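Long-range contacts in protein BA_2500 (Bacillus anthracis, PDB 4GUC), which is of unknown function but folds as a small, mainly beta domain of the DUF5065 family in the E-set clan: residues L8-Y16 with G52-S60; I91-A102 with Y112-K120. All coordinates share one frame; numbering follows the deposited sequence. Where two conformers were deposited one is given.

Contact 1 of 2, residues L8-Y16 with G52-S60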
loop_
_atom_site.group_PDB
_atom_site.type_symbol
_atom_site.label_atom_id
_atom_site.label_comp_id
_atom_site.label_asym_id
_atom_site.label_seq_id
_atom_site.Cartn_x
_atom_site.Cartn_y
_atom_site.Cartn_z
ATOM N N LEU A 8 -4.151 9.307 -12.040
ATOM C CA LEU A 8 -2.717 9.232 -12.220
ATOM C C LEU A 8 -1.979 9.091 -10.901
ATOM O O LEU A 8 -2.527 9.444 -9.870
ATOM C CB LEU A 8 -2.251 10.458 -12.962
ATOM C CG LEU A 8 -2.945 10.737 -14.308
ATOM C CD1 LEU A 8 -2.350 12.005 -14.944
ATOM C CD2 LEU A 8 -2.800 9.540 -15.220
ATOM N N ASP A 9 -0.741 8.566 -10.943
ATOM C CA ASP A 9 0.043 8.383 -9.731
ATOM C C ASP A 9 1.522 8.641 -10.075
ATOM O O ASP A 9 1.934 8.381 -11.206
ATOM C CB ASP A 9 -0.117 6.957 -9.211
ATOM C CG ASP A 9 0.468 6.786 -7.807
ATOM O OD1 ASP A 9 -0.214 7.228 -6.834
ATOM O OD2 ASP A 9 1.561 6.179 -7.669
ATOM N N THR A 10 2.308 9.116 -9.108
ATOM C CA THR A 10 3.715 9.455 -9.329
ATOM C C THR A 10 4.788 8.453 -8.906
ATOM O O THR A 10 5.980 8.609 -9.232
ATOM C CB THR A 10 4.083 10.750 -8.518
ATOM O OG1 THR A 10 3.905 10.523 -7.113
ATOM C CG2 THR A 10 3.256 11.938 -8.933
ATOM N N TRP A 11 4.386 7.411 -8.197
ATOM C CA TRP A 11 5.351 6.429 -7.689
ATOM C C TRP A 11 5.984 5.619 -8.816
ATOM O O TRP A 11 5.415 5.443 -9.886
ATOM C CB TRP A 11 4.747 5.664 -6.529
ATOM C CG TRP A 11 4.668 6.508 -5.279
ATOM C CD1 TRP A 11 4.754 7.875 -5.161
ATOM C CD2 TRP A 11 4.273 6.025 -3.994
ATOM N NE1 TRP A 11 4.535 8.254 -3.852
ATOM C CE2 TRP A 11 4.237 7.135 -3.113
ATOM C CE3 TRP A 11 4.029 4.753 -3.478
ATOM C CZ2 TRP A 11 3.925 6.994 -1.751
ATOM C CZ3 TRP A 11 3.695 4.635 -2.146
ATOM C CH2 TRP A 11 3.655 5.737 -1.310
ATOM N N ARG A 12 7.163 5.089 -8.551
ATOM C CA ARG A 12 7.904 4.389 -9.584
ATOM C C ARG A 12 7.266 3.134 -10.196
ATOM O O ARG A 12 7.265 2.993 -11.419
ATOM C CB ARG A 12 9.312 4.078 -9.075
ATOM C CG ARG A 12 10.256 3.641 -10.198
ATOM C CD ARG A 12 11.686 3.451 -9.712
ATOM N NE ARG A 12 12.213 4.662 -9.091
ATOM C CZ ARG A 12 12.829 5.649 -9.741
ATOM N NH1 ARG A 12 13.016 5.589 -11.048
ATOM N NH2 ARG A 12 13.273 6.697 -9.070
ATOM N N TRP A 13 6.722 2.250 -9.370
ATOM C CA TRP A 13 6.130 0.999 -9.856
ATOM C C TRP A 13 4.610 1.053 -9.879
ATOM O O TRP A 13 3.961 1.081 -8.827
ATOM C CB TRP A 13 6.612 -0.143 -8.965
ATOM C CG TRP A 13 8.089 -0.143 -8.766
ATOM C CD1 TRP A 13 8.757 0.051 -7.588
ATOM C CD2 TRP A 13 9.089 -0.242 -9.784
ATOM N NE1 TRP A 13 10.111 0.011 -7.806
ATOM C CE2 TRP A 13 10.339 -0.162 -9.148
ATOM C CE3 TRP A 13 9.049 -0.429 -11.173
ATOM C CZ2 TRP A 13 11.543 -0.245 -9.858
ATOM C CZ3 TRP A 13 10.246 -0.520 -11.883
ATOM C CH2 TRP A 13 11.478 -0.421 -11.223
ATOM N N GLN A 14 4.028 0.988 -11.072
ATOM C CA GLN A 14 2.571 1.049 -11.206
ATOM C C GLN A 14 2.019 -0.224 -11.823
ATOM O O GLN A 14 0.905 -0.250 -12.324
ATOM C CB GLN A 14 2.174 2.225 -12.089
ATOM C CG GLN A 14 2.729 3.575 -11.662
ATOM C CD GLN A 14 2.121 4.101 -10.426
ATOM O OE1 GLN A 14 0.969 3.818 -10.109
ATOM N NE2 GLN A 14 2.875 4.922 -9.722
ATOM N N ASN A 15 2.848 -1.255 -11.840
ATOM C CA ASN A 15 2.477 -2.556 -12.336
ATOM C C ASN A 15 2.880 -3.560 -11.251
ATOM O O ASN A 15 4.006 -3.484 -10.754
ATOM C CB ASN A 15 3.228 -2.759 -13.661
ATOM C CG ASN A 15 3.064 -4.088 -14.206
ATOM O OD1 ASN A 15 3.767 -5.011 -13.766
ATOM N ND2 ASN A 15 2.265 -4.212 -15.256
ATOM N N TYR A 16 1.987 -4.506 -10.925
ATOM C CA TYR A 16 2.258 -5.464 -9.850
ATOM C C TYR A 16 3.498 -6.314 -10.139
ATOM O O TYR A 16 4.302 -6.547 -9.245
ATOM C CB TYR A 16 1.051 -6.303 -9.445
ATOM C CG TYR A 16 1.301 -7.061 -8.170
ATOM C CD1 TYR A 16 1.051 -6.464 -6.930
ATOM C CD2 TYR A 16 1.817 -8.342 -8.178
ATOM C CE1 TYR A 16 1.299 -7.127 -5.749
ATOM C CE2 TYR A 16 2.060 -9.002 -7.013
ATOM C CZ TYR A 16 1.809 -8.412 -5.790
ATOM O OH TYR A 16 2.071 -9.095 -4.600
ATOM N N GLY A 52 8.004 7.967 6.094
ATOM C CA GLY A 52 7.295 7.212 5.066
ATOM C C GLY A 52 5.864 7.605 4.839
ATOM O O GLY A 52 5.228 8.270 5.643
ATOM N N ILE A 53 5.363 7.203 3.667
ATOM C CA ILE A 53 3.973 7.395 3.241
ATOM C C ILE A 53 3.540 6.030 2.699
ATOM O O ILE A 53 4.307 5.360 1.994
ATOM C CB ILE A 53 3.842 8.443 2.104
ATOM C CG1 ILE A 53 4.322 9.834 2.581
ATOM C CG2 ILE A 53 2.395 8.520 1.580
ATOM C CD1 ILE A 53 4.335 10.852 1.459
ATOM N N VAL A 54 2.310 5.632 3.007
ATOM C CA VAL A 54 1.770 4.364 2.515
ATOM C C VAL A 54 0.557 4.602 1.608
ATOM O O VAL A 54 -0.275 5.464 1.890
ATOM C CB VAL A 54 1.329 3.447 3.686
ATOM C CG1 VAL A 54 0.463 2.250 3.185
ATOM C CG2 VAL A 54 2.519 3.010 4.499
ATOM N N LYS A 55 0.492 3.911 0.487
ATOM C CA LYS A 55 -0.645 3.957 -0.387
ATOM C C LYS A 55 -1.227 2.558 -0.531
ATOM O O LYS A 55 -0.491 1.562 -0.503
ATOM C CB LYS A 55 -0.241 4.421 -1.796
ATOM C CG LYS A 55 0.045 5.895 -1.956
ATOM C CD LYS A 55 0.569 6.272 -3.323
ATOM C CE LYS A 55 0.824 7.749 -3.434
ATOM N NZ LYS A 55 1.409 7.990 -4.799
ATOM N N ILE A 56 -2.549 2.487 -0.637
ATOM C CA ILE A 56 -3.290 1.282 -0.917
ATOM C C ILE A 56 -3.726 1.398 -2.396
ATOM O O ILE A 56 -4.404 2.361 -2.762
ATOM C CB ILE A 56 -4.514 1.064 -0.011
ATOM C CG1 ILE A 56 -4.075 0.934 1.465
ATOM C CG2 ILE A 56 -5.281 -0.171 -0.473
ATOM C CD1 ILE A 56 -5.204 0.689 2.460
ATOM N N TYR A 57 -3.278 0.460 -3.223
ATOM C CA TYR A 57 -3.647 0.397 -4.619
ATOM C C TYR A 57 -4.489 -0.841 -4.900
ATOM O O TYR A 57 -4.299 -1.897 -4.294
ATOM C CB TYR A 57 -2.416 0.222 -5.511
ATOM C CG TYR A 57 -1.373 1.334 -5.571
ATOM C CD1 TYR A 57 -1.413 2.290 -6.579
ATOM C CD2 TYR A 57 -0.302 1.387 -4.691
ATOM C CE1 TYR A 57 -0.436 3.279 -6.692
ATOM C CE2 TYR A 57 0.667 2.367 -4.790
ATOM C CZ TYR A 57 0.617 3.299 -5.799
ATOM O OH TYR A 57 1.638 4.209 -5.853
ATOM N N GLN A 58 -5.417 -0.726 -5.850
ATOM C CA GLN A 58 -6.193 -1.849 -6.304
ATOM C C GLN A 58 -5.458 -2.419 -7.536
ATOM O O GLN A 58 -4.922 -1.683 -8.367
ATOM C CB GLN A 58 -7.599 -1.417 -6.736
ATOM C CG GLN A 58 -8.463 -2.567 -7.167
ATOM C CD GLN A 58 -9.770 -2.117 -7.792
ATOM O OE1 GLN A 58 -9.833 -2.000 -9.017
ATOM N NE2 GLN A 58 -10.731 -1.739 -6.988
ATOM N N LEU A 59 -5.415 -3.744 -7.645
ATOM C CA LEU A 59 -4.784 -4.421 -8.778
ATOM C C LEU A 59 -5.925 -4.809 -9.742
ATOM O O LEU A 59 -6.751 -5.684 -9.410
ATOM C CB LEU A 59 -3.988 -5.653 -8.295
ATOM C CG LEU A 59 -3.322 -6.533 -9.369
ATOM C CD1 LEU A 59 -2.463 -5.763 -10.309
ATOM C CD2 LEU A 59 -2.507 -7.643 -8.734
ATOM N N SER A 60 -5.960 -4.200 -10.928
ATOM C CA SER A 60 -6.998 -4.497 -11.884
ATOM C C SER A 60 -6.583 -4.008 -13.245
ATOM O O SER A 60 -5.773 -3.098 -13.390
ATOM C CB SER A 60 -8.335 -3.914 -11.449
ATOM O OG SER A 60 -8.295 -2.514 -11.346
HETATM O O HOH W 1 3.777 2.138 -6.258
#
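The loop bearing D9, W11 and Y16 passes over the face of strand 53-59 that carries I53, K55, Y57 and L59, too far for backbone pairing: the CA atoms of W11 and K55 lie 9.8 Å apart. Side chains bridge the gap. K55 is extended beyond CG and runs along one face of the W11 indole, giving a cation-pi contact in which NZ stands 3.2 Å from the centroid of the five-membered ring, 9° off its normal. Behind it, K55 CD makes a CH-pi contact 3.5 Å from the centroid of the six-membered ring. The ammonium also forms a salt bridge, NZ to D9 OD1 at 2.7 Å, on the syn side, 30° out of the carboxylate plane; R71 of the adjacent strand is a second cation on OD1. D9 CG stands anti to the backbone nitrogen (chi1 -169°), which directs the carboxylate toward the strand. Its other oxygen, OD2, accepts a hydrogen bond from Y57 OH at 2.7 Å, the hydroxyl coming from above the carboxylate plane while the acid sits at the edge of the phenol ring. OD2 also accepts from W11 N, closing an Asx turn in the loop before helix 16-22 of this E-set-clan beta domain. In the conformer given, Q14 NE2 adds a third donor on the anti lone pair of OD2, at 2.7 Å. The far rim of the indole meets the strand backbone: W11 CH2 lies 3.4 Å from I53 O, near the ring plane. At the helix start, Y16 CB packs 3.7 Å from CD1 of L59 in one of its conformers, while Y16 OH bonds to the backbone nitrogen of S115.

Contact 2 of 2, residues I91-A102 with Y112-K120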
loop_
_atom_site.group_PDB
_atom_site.type_symbol
_atom_site.label_atom_id
_atom_site.label_comp_id
_atom_site.label_asym_id
_atom_site.label_seq_id
_atom_site.Cartn_x
_atom_site.Cartn_y
_atom_site.Cartn_z
ATOM N N ILE A 91 -11.382 0.409 6.336
ATOM C CA ILE A 91 -11.757 -0.266 5.096
ATOM C C ILE A 91 -13.283 -0.070 4.943
ATOM O O ILE A 91 -14.107 -0.788 5.546
ATOM C CB ILE A 91 -11.360 -1.745 5.075
ATOM C CG1 ILE A 91 -9.858 -1.890 5.318
ATOM C CG2 ILE A 91 -11.748 -2.389 3.739
ATOM C CD1 ILE A 91 -8.978 -1.169 4.341
ATOM N N THR A 92 -13.638 0.926 4.141
ATOM C CA THR A 92 -15.026 1.280 3.877
ATOM C C THR A 92 -15.499 0.629 2.578
ATOM O O THR A 92 -14.728 -0.050 1.900
ATOM C CB THR A 92 -15.148 2.807 3.708
ATOM O OG1 THR A 92 -14.426 3.198 2.528
ATOM C CG2 THR A 92 -14.581 3.532 4.926
ATOM N N LYS A 93 -16.767 0.836 2.228
ATOM C CA LYS A 93 -17.315 0.279 1.002
ATOM C C LYS A 93 -16.743 0.918 -0.258
ATOM O O LYS A 93 -16.915 0.382 -1.354
ATOM C CB LYS A 93 -18.833 0.360 0.987
ATOM C CG LYS A 93 -19.485 -0.567 1.981
ATOM C CD LYS A 93 -20.962 -0.458 1.857
ATOM C CE LYS A 93 -21.644 -1.409 2.809
ATOM N NZ LYS A 93 -23.087 -1.242 2.852
ATOM N N ALA A 94 -16.065 2.049 -0.110
ATOM C CA ALA A 94 -15.430 2.718 -1.241
ATOM C C ALA A 94 -14.379 1.770 -1.868
ATOM O O ALA A 94 -13.999 1.930 -3.029
ATOM C CB ALA A 94 -14.792 4.024 -0.781
ATOM N N TYR A 95 -13.878 0.802 -1.083
ATOM C CA TYR A 95 -12.946 -0.190 -1.577
ATOM C C TYR A 95 -13.773 -1.365 -2.149
ATOM O O TYR A 95 -14.129 -2.305 -1.415
ATOM C CB TYR A 95 -12.057 -0.710 -0.449
ATOM C CG TYR A 95 -11.129 0.317 0.177
ATOM C CD1 TYR A 95 -11.579 1.178 1.176
ATOM C CD2 TYR A 95 -9.783 0.414 -0.214
ATOM C CE1 TYR A 95 -10.715 2.125 1.774
ATOM C CE2 TYR A 95 -8.926 1.336 0.371
ATOM C CZ TYR A 95 -9.403 2.194 1.361
ATOM O OH TYR A 95 -8.585 3.118 1.970
ATOM N N ASN A 96 -14.003 -1.326 -3.456
ATOM C CA ASN A 96 -14.746 -2.354 -4.165
ATOM C C ASN A 96 -14.124 -3.735 -3.951
ATOM O O ASN A 96 -12.903 -3.862 -3.994
ATOM C CB ASN A 96 -14.661 -2.020 -5.652
ATOM C CG ASN A 96 -15.243 -0.653 -5.979
ATOM O OD1 ASN A 96 -14.520 0.249 -6.423
ATOM N ND2 ASN A 96 -16.525 -0.464 -5.682
ATOM N N PRO A 97 -14.943 -4.777 -3.691
ATOM C CA PRO A 97 -14.297 -6.071 -3.535
ATOM C C PRO A 97 -13.292 -6.379 -4.664
ATOM O O PRO A 97 -13.574 -6.164 -5.838
ATOM C CB PRO A 97 -15.472 -7.044 -3.522
ATOM C CG PRO A 97 -16.577 -6.229 -2.905
ATOM C CD PRO A 97 -16.404 -4.876 -3.523
ATOM N N GLY A 98 -12.107 -6.823 -4.291
ATOM C CA GLY A 98 -11.076 -7.145 -5.268
ATOM C C GLY A 98 -9.740 -7.365 -4.601
ATOM O O GLY A 98 -9.689 -7.646 -3.399
ATOM N N THR A 99 -8.673 -7.247 -5.389
ATOM C CA THR A 99 -7.304 -7.464 -4.936
ATOM C C THR A 99 -6.596 -6.131 -4.803
ATOM O O THR A 99 -6.702 -5.265 -5.674
ATOM C CB THR A 99 -6.562 -8.398 -5.900
ATOM O OG1 THR A 99 -7.274 -9.642 -5.969
ATOM C CG2 THR A 99 -5.135 -8.659 -5.471
ATOM N N TYR A 100 -5.870 -5.959 -3.696
ATOM C CA TYR A 100 -5.159 -4.715 -3.357
ATOM C C TYR A 100 -3.756 -4.964 -2.874
ATOM O O TYR A 100 -3.398 -6.113 -2.641
ATOM C CB TYR A 100 -5.953 -4.009 -2.248
ATOM C CG TYR A 100 -7.304 -3.484 -2.699
ATOM C CD1 TYR A 100 -8.409 -4.313 -2.790
ATOM C CD2 TYR A 100 -7.472 -2.140 -3.012
ATOM C CE1 TYR A 100 -9.657 -3.837 -3.224
ATOM C CE2 TYR A 100 -8.705 -1.653 -3.434
ATOM C CZ TYR A 100 -9.796 -2.511 -3.553
ATOM O OH TYR A 100 -11.029 -2.005 -3.964
ATOM N N VAL A 101 -2.981 -3.888 -2.743
ATOM C CA VAL A 101 -1.619 -3.997 -2.219
ATOM C C VAL A 101 -1.251 -2.715 -1.528
ATOM O O VAL A 101 -1.661 -1.635 -1.960
ATOM C CB VAL A 101 -0.547 -4.344 -3.307
ATOM C CG1 VAL A 101 -0.482 -3.309 -4.401
ATOM C CG2 VAL A 101 0.846 -4.584 -2.676
ATOM N N ALA A 102 -0.535 -2.821 -0.401
ATOM C CA ALA A 102 -0.065 -1.663 0.343
ATOM C C ALA A 102 1.410 -1.466 0.006
ATOM O O ALA A 102 2.217 -2.410 0.076
ATOM C CB ALA A 102 -0.258 -1.826 1.852
ATOM N N TYR A 112 6.646 -3.184 0.132
ATOM C CA TYR A 112 5.257 -3.594 -0.067
ATOM C C TYR A 112 4.947 -4.783 0.815
ATOM O O TYR A 112 5.863 -5.411 1.344
ATOM C CB TYR A 112 4.969 -3.857 -1.550
ATOM C CG TYR A 112 5.526 -5.134 -2.101
ATOM C CD1 TYR A 112 4.703 -6.100 -2.714
ATOM C CD2 TYR A 112 6.884 -5.426 -2.002
ATOM C CE1 TYR A 112 5.233 -7.302 -3.193
ATOM C CE2 TYR A 112 7.398 -6.602 -2.490
ATOM C CZ TYR A 112 6.574 -7.551 -3.059
ATOM O OH TYR A 112 7.152 -8.712 -3.524
ATOM N N GLY A 113 3.664 -5.088 0.983
ATOM C CA GLY A 113 3.226 -6.198 1.823
ATOM C C GLY A 113 2.583 -7.357 1.078
ATOM O O GLY A 113 2.035 -8.273 1.714
ATOM N N GLY A 114 2.745 -7.364 -0.248
ATOM C CA GLY A 114 2.158 -8.367 -1.118
ATOM C C GLY A 114 0.661 -8.128 -1.298
ATOM O O GLY A 114 0.001 -7.489 -0.468
ATOM N N SER A 115 0.082 -8.669 -2.354
ATOM C CA SER A 115 -1.333 -8.495 -2.564
ATOM C C SER A 115 -2.217 -9.160 -1.495
ATOM O O SER A 115 -1.815 -10.110 -0.836
ATOM C CB SER A 115 -1.682 -9.033 -3.948
ATOM O OG SER A 115 -1.366 -10.408 -4.046
ATOM N N PHE A 116 -3.450 -8.670 -1.360
ATOM C CA PHE A 116 -4.439 -9.200 -0.422
ATOM C C PHE A 116 -5.822 -8.883 -0.962
ATOM O O PHE A 116 -5.964 -8.053 -1.861
ATOM C CB PHE A 116 -4.294 -8.628 1.008
ATOM C CG PHE A 116 -4.434 -7.119 1.113
ATOM C CD1 PHE A 116 -3.340 -6.297 0.911
ATOM C CD2 PHE A 116 -5.651 -6.525 1.450
ATOM C CE1 PHE A 116 -3.450 -4.932 0.999
ATOM C CE2 PHE A 116 -5.754 -5.142 1.516
ATOM C CZ PHE A 116 -4.615 -4.355 1.322
ATOM N N LYS A 117 -6.846 -9.555 -0.456
ATOM C CA LYS A 117 -8.194 -9.304 -0.904
ATOM C C LYS A 117 -9.000 -8.433 0.062
ATOM O O LYS A 117 -8.749 -8.431 1.269
ATOM C CB LYS A 117 -8.980 -10.620 -0.995
ATOM C CG LYS A 117 -8.498 -11.651 -1.971
ATOM C CD LYS A 117 -8.608 -11.222 -3.425
ATOM C CE LYS A 117 -8.365 -12.419 -4.384
ATOM N NZ LYS A 117 -7.067 -13.128 -4.154
ATOM N N ILE A 118 -9.898 -7.631 -0.506
ATOM C CA ILE A 118 -10.861 -6.846 0.258
ATOM C C ILE A 118 -12.200 -7.441 -0.208
ATOM O O ILE A 118 -12.467 -7.522 -1.402
ATOM C CB ILE A 118 -10.808 -5.325 0.062
ATOM C CG1 ILE A 118 -9.506 -4.817 0.662
ATOM C CG2 ILE A 118 -12.015 -4.671 0.758
ATOM C CD1 ILE A 118 -9.254 -3.318 0.545
ATOM N N SER A 119 -13.023 -7.863 0.744
ATOM C CA SER A 119 -14.335 -8.459 0.443
ATOM C C SER A 119 -15.452 -7.756 1.194
ATOM O O SER A 119 -15.197 -7.001 2.127
ATOM C CB SER A 119 -14.326 -9.946 0.813
ATOM O OG SER A 119 -13.991 -10.105 2.178
ATOM N N LYS A 120 -16.694 -8.019 0.792
ATOM C CA LYS A 120 -17.850 -7.413 1.443
ATOM C C LYS A 120 -17.972 -7.964 2.865
ATOM O O LYS A 120 -18.546 -7.311 3.749
ATOM C CB LYS A 120 -19.160 -7.668 0.685
ATOM C CG LYS A 120 -19.191 -7.057 -0.704
ATOM C CD LYS A 120 -20.602 -7.063 -1.291
ATOM C CE LYS A 120 -20.665 -6.315 -2.639
ATOM N NZ LYS A 120 -19.884 -6.919 -3.753
ATOM O OXT LYS A 120 -17.522 -9.080 3.155
HETATM O O HOH W 2 0.318 -5.169 1.004
#
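F116 CG sits between its backbone nitrogen and carbonyl carbon (chi1 60°), which turns the phenyl ring back against Y100, whose CB makes a CH-pi contact over one ring face at 4.1 Å from the centroid. Both belong to the antiparallel beta hairpin of strands 98-106 and 109-119, here paired through G98 with I118 and Y100 with F116 as hydrogen-bonded pairs around the non-hydrogen-bonded pair T99–K117. Two of the bonds are nearly straight, Y100 N to F116 O at 2.8 Å (171°) and I118 N to G98 O at 2.9 Å (170°). On the Y100 and F116 face, I118 crosses Y100 at about a right angle and lays CD1 over its ring, 3.7 Å from the centroid. The same isoleucine reaches I91, CG2 to CG2 at 3.8 Å, and touches the Y95 ring, so I91 and Y95, which flank and end the type I turn T92–Y95, pack against I118. Y100 OH donates to N96 O in the carbonyl plane and accepts from Q58. On the other face K117 CD lies against T99 OG1. Beyond Y100–F116 the ladder is interrupted: A102 N donates to a water that also bonds G114 O, and G113 N bonds A102 O at 3.2 Å.

Both contacts share one sheet: strands 53-59 and 98-106 are neighbours, and L59 N–T99 O and Y57 O–V101 N are probable hydrogen bonds between them. Contact 1 is a loop laid over the sheet, held by side chains alone, with a buried lysine, a partly exposed acid, an indole and a phenol. Contact 2 is built within the sheet, where backbone bonds set the register and apolar groups fill one face. Each is only partly buried, contact 1 lying nearer the centre of the chain and contact 2 reaching the exposed C-terminus. Charge and aromatic rings thus carry the first, backbone pairing and an apolar face the second.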